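Side-chain contact in nicotinate phosphoribosyltransferase (Porphyromonas gingivalis, PDB 2IM5), which probably catalyses the ATP-dependent formation of nicotinate mononucleotide from nicotinate and 5-phosphoribosyl diphosphate, a step in NAD biosynthesis: residues A286-R289 with Y290-R294. Sequence-based numbering, arbitrary orientation.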
loop_
_atom_site.group_PDB
_atom_site.type_symbol
_atom_site.label_atom_id
_atom_site.label_comp_id
_atom_site.label_asym_id
_atom_site.label_seq_id
_atom_site.Cartn_x
_atom_site.Cartn_y
_atom_site.Cartn_z
ATOM N N ALA A 286 3.964 8.998 19.540
ATOM C CA ALA A 286 2.857 8.074 19.771
ATOM C C ALA A 286 2.644 7.818 21.261
ATOM O O ALA A 286 1.538 7.993 21.785
ATOM C CB ALA A 286 3.125 6.757 19.055
ATOM N N VAL A 287 3.706 7.395 21.941
ATOM C CA VAL A 287 3.624 7.116 23.368
ATOM C C VAL A 287 3.182 8.345 24.155
ATOM O O VAL A 287 2.349 8.239 25.062
ATOM C CB VAL A 287 4.979 6.617 23.925
ATOM C CG1 VAL A 287 4.923 6.516 25.449
ATOM C CG2 VAL A 287 5.307 5.264 23.326
ATOM N N ARG A 288 3.716 9.510 23.808
ATOM C CA ARG A 288 3.348 10.730 24.520
ATOM C C ARG A 288 1.872 11.092 24.331
ATOM O O ARG A 288 1.178 11.443 25.291
ATOM C CB ARG A 288 4.230 11.911 24.082
ATOM C CG ARG A 288 3.789 13.236 24.699
ATOM C CD ARG A 288 4.835 14.351 24.605
ATOM N NE ARG A 288 5.081 14.810 23.239
ATOM C CZ ARG A 288 6.014 14.308 22.435
ATOM N NH1 ARG A 288 6.801 13.325 22.859
ATOM N NH2 ARG A 288 6.161 14.787 21.204
ATOM N N ARG A 289 1.383 11.008 23.099
ATOM C CA ARG A 289 -0.007 11.348 22.834
ATOM C C ARG A 289 -0.961 10.367 23.514
ATOM O O ARG A 289 -1.997 10.766 24.036
ATOM C CB ARG A 289 -0.276 11.384 21.328
ATOM C CG ARG A 289 -1.697 11.798 20.964
ATOM C CD ARG A 289 -2.113 13.096 21.660
ATOM N NE ARG A 289 -3.448 13.517 21.235
ATOM C CZ ARG A 289 -4.210 14.390 21.888
ATOM N NH1 ARG A 289 -3.776 14.947 23.010
ATOM N NH2 ARG A 289 -5.410 14.700 21.418
ATOM N N TYR A 290 -0.625 9.084 23.500
ATOM C CA TYR A 290 -1.482 8.100 24.151
ATOM C C TYR A 290 -1.618 8.415 25.637
ATOM O O TYR A 290 -2.701 8.321 26.207
ATOM C CB TYR A 290 -0.924 6.688 23.983
ATOM C CG TYR A 290 -1.305 6.012 22.680
ATOM C CD1 TYR A 290 -2.629 6.000 22.238
ATOM C CD2 TYR A 290 -0.350 5.338 21.916
ATOM C CE1 TYR A 290 -2.997 5.328 21.067
ATOM C CE2 TYR A 290 -0.705 4.668 20.749
ATOM C CZ TYR A 290 -2.029 4.665 20.327
ATOM O OH TYR A 290 -2.378 3.996 19.164
ATOM N N GLU A 291 -0.516 8.794 26.267
ATOM C CA GLU A 291 -0.560 9.121 27.678
ATOM C C GLU A 291 -1.349 10.393 27.939
ATOM O O GLU A 291 -2.035 10.493 28.954
ATOM C CB GLU A 291 0.855 9.221 28.232
ATOM C CG GLU A 291 1.574 7.890 28.143
ATOM C CD GLU A 291 2.991 7.958 28.651
ATOM O OE1 GLU A 291 3.665 8.974 28.378
ATOM O OE2 GLU A 291 3.435 6.989 29.308
ATOM N N GLU A 292 -1.268 11.357 27.027
ATOM C CA GLU A 292 -2.021 12.596 27.185
ATOM C C GLU A 292 -3.502 12.248 27.183
ATOM O O GLU A 292 -4.298 12.828 27.924
ATOM C CB GLU A 292 -1.747 13.557 26.024
ATOM C CG GLU A 292 -0.507 14.407 26.173
ATOM C CD GLU A 292 -0.184 15.166 24.896
ATOM O OE1 GLU A 292 -1.132 15.462 24.126
ATOM O OE2 GLU A 292 1.012 15.471 24.672
ATOM N N LEU A 293 -3.870 11.301 26.327
ATOM C CA LEU A 293 -5.254 10.868 26.208
ATOM C C LEU A 293 -5.625 9.828 27.259
ATOM O O LEU A 293 -6.749 9.330 27.274
ATOM C CB LEU A 293 -5.497 10.284 24.817
ATOM C CG LEU A 293 -5.399 11.252 23.636
ATOM C CD1 LEU A 293 -5.471 10.472 22.330
ATOM C CD2 LEU A 293 -6.527 12.278 23.725
ATOM N N ARG A 294 -4.681 9.502 28.133
ATOM C CA ARG A 294 -4.909 8.510 29.174
ATOM C C ARG A 294 -5.279 7.155 28.581
ATOM O O ARG A 294 -6.195 6.479 29.047
ATOM C CB ARG A 294 -5.999 8.990 30.141
ATOM C CG ARG A 294 -5.464 9.749 31.353
ATOM C CD ARG A 294 -4.502 10.868 30.955
ATOM N NE ARG A 294 -3.805 11.434 32.114
ATOM C CZ ARG A 294 -2.881 12.389 32.045
ATOM N NH1 ARG A 294 -2.532 12.896 30.869
ATOM N NH2 ARG A 294 -2.307 12.838 33.156
#
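R289 reaches along the last turn of helix 279-292 to E292 and L293, and its long chain suits it to serve a charged and an apolar neighbour at once. CB lies beside the next peptide. CG lies anti to the backbone N (chi1 -177°), and a bend at chi2 of 51° then swings the chain toward the helix end. CD passes OE1 of E292 at 3.6 Å, while NE and CZ run over L293, whose branched apolar end puts CD2 over one guanidinium face, offset toward the rim, 3.5 Å from NH2. At the tip, NH1 donates to OE1 of E292 over 2.9 Å, a salt bridge to a glutamate three residues on, long enough to reach it, although guanidinium and carboxylate planes stand 70° apart. NH2 bonds to the carbonyl of F261. R288 lies alongside E292, its NE 4.4 Å from OE2, an opposite charge nearby but beyond a salt bridge. Y290 N bonds to A286 O at 3.0 Å; the ring of Y290, large enough to reach the buried side, packs on L272 of strand 271-274. Helix 279-292 ends in a Schellman motif, R294 taking positive phi. With E292 and F261 holding two nitrogens and L293 covering a face, the guanidinium's rotation is probably restricted, and the carboxylate probably offsets its charge at the end of the helix of a beta-alpha-beta unit, between strands 271-274 and 301-304.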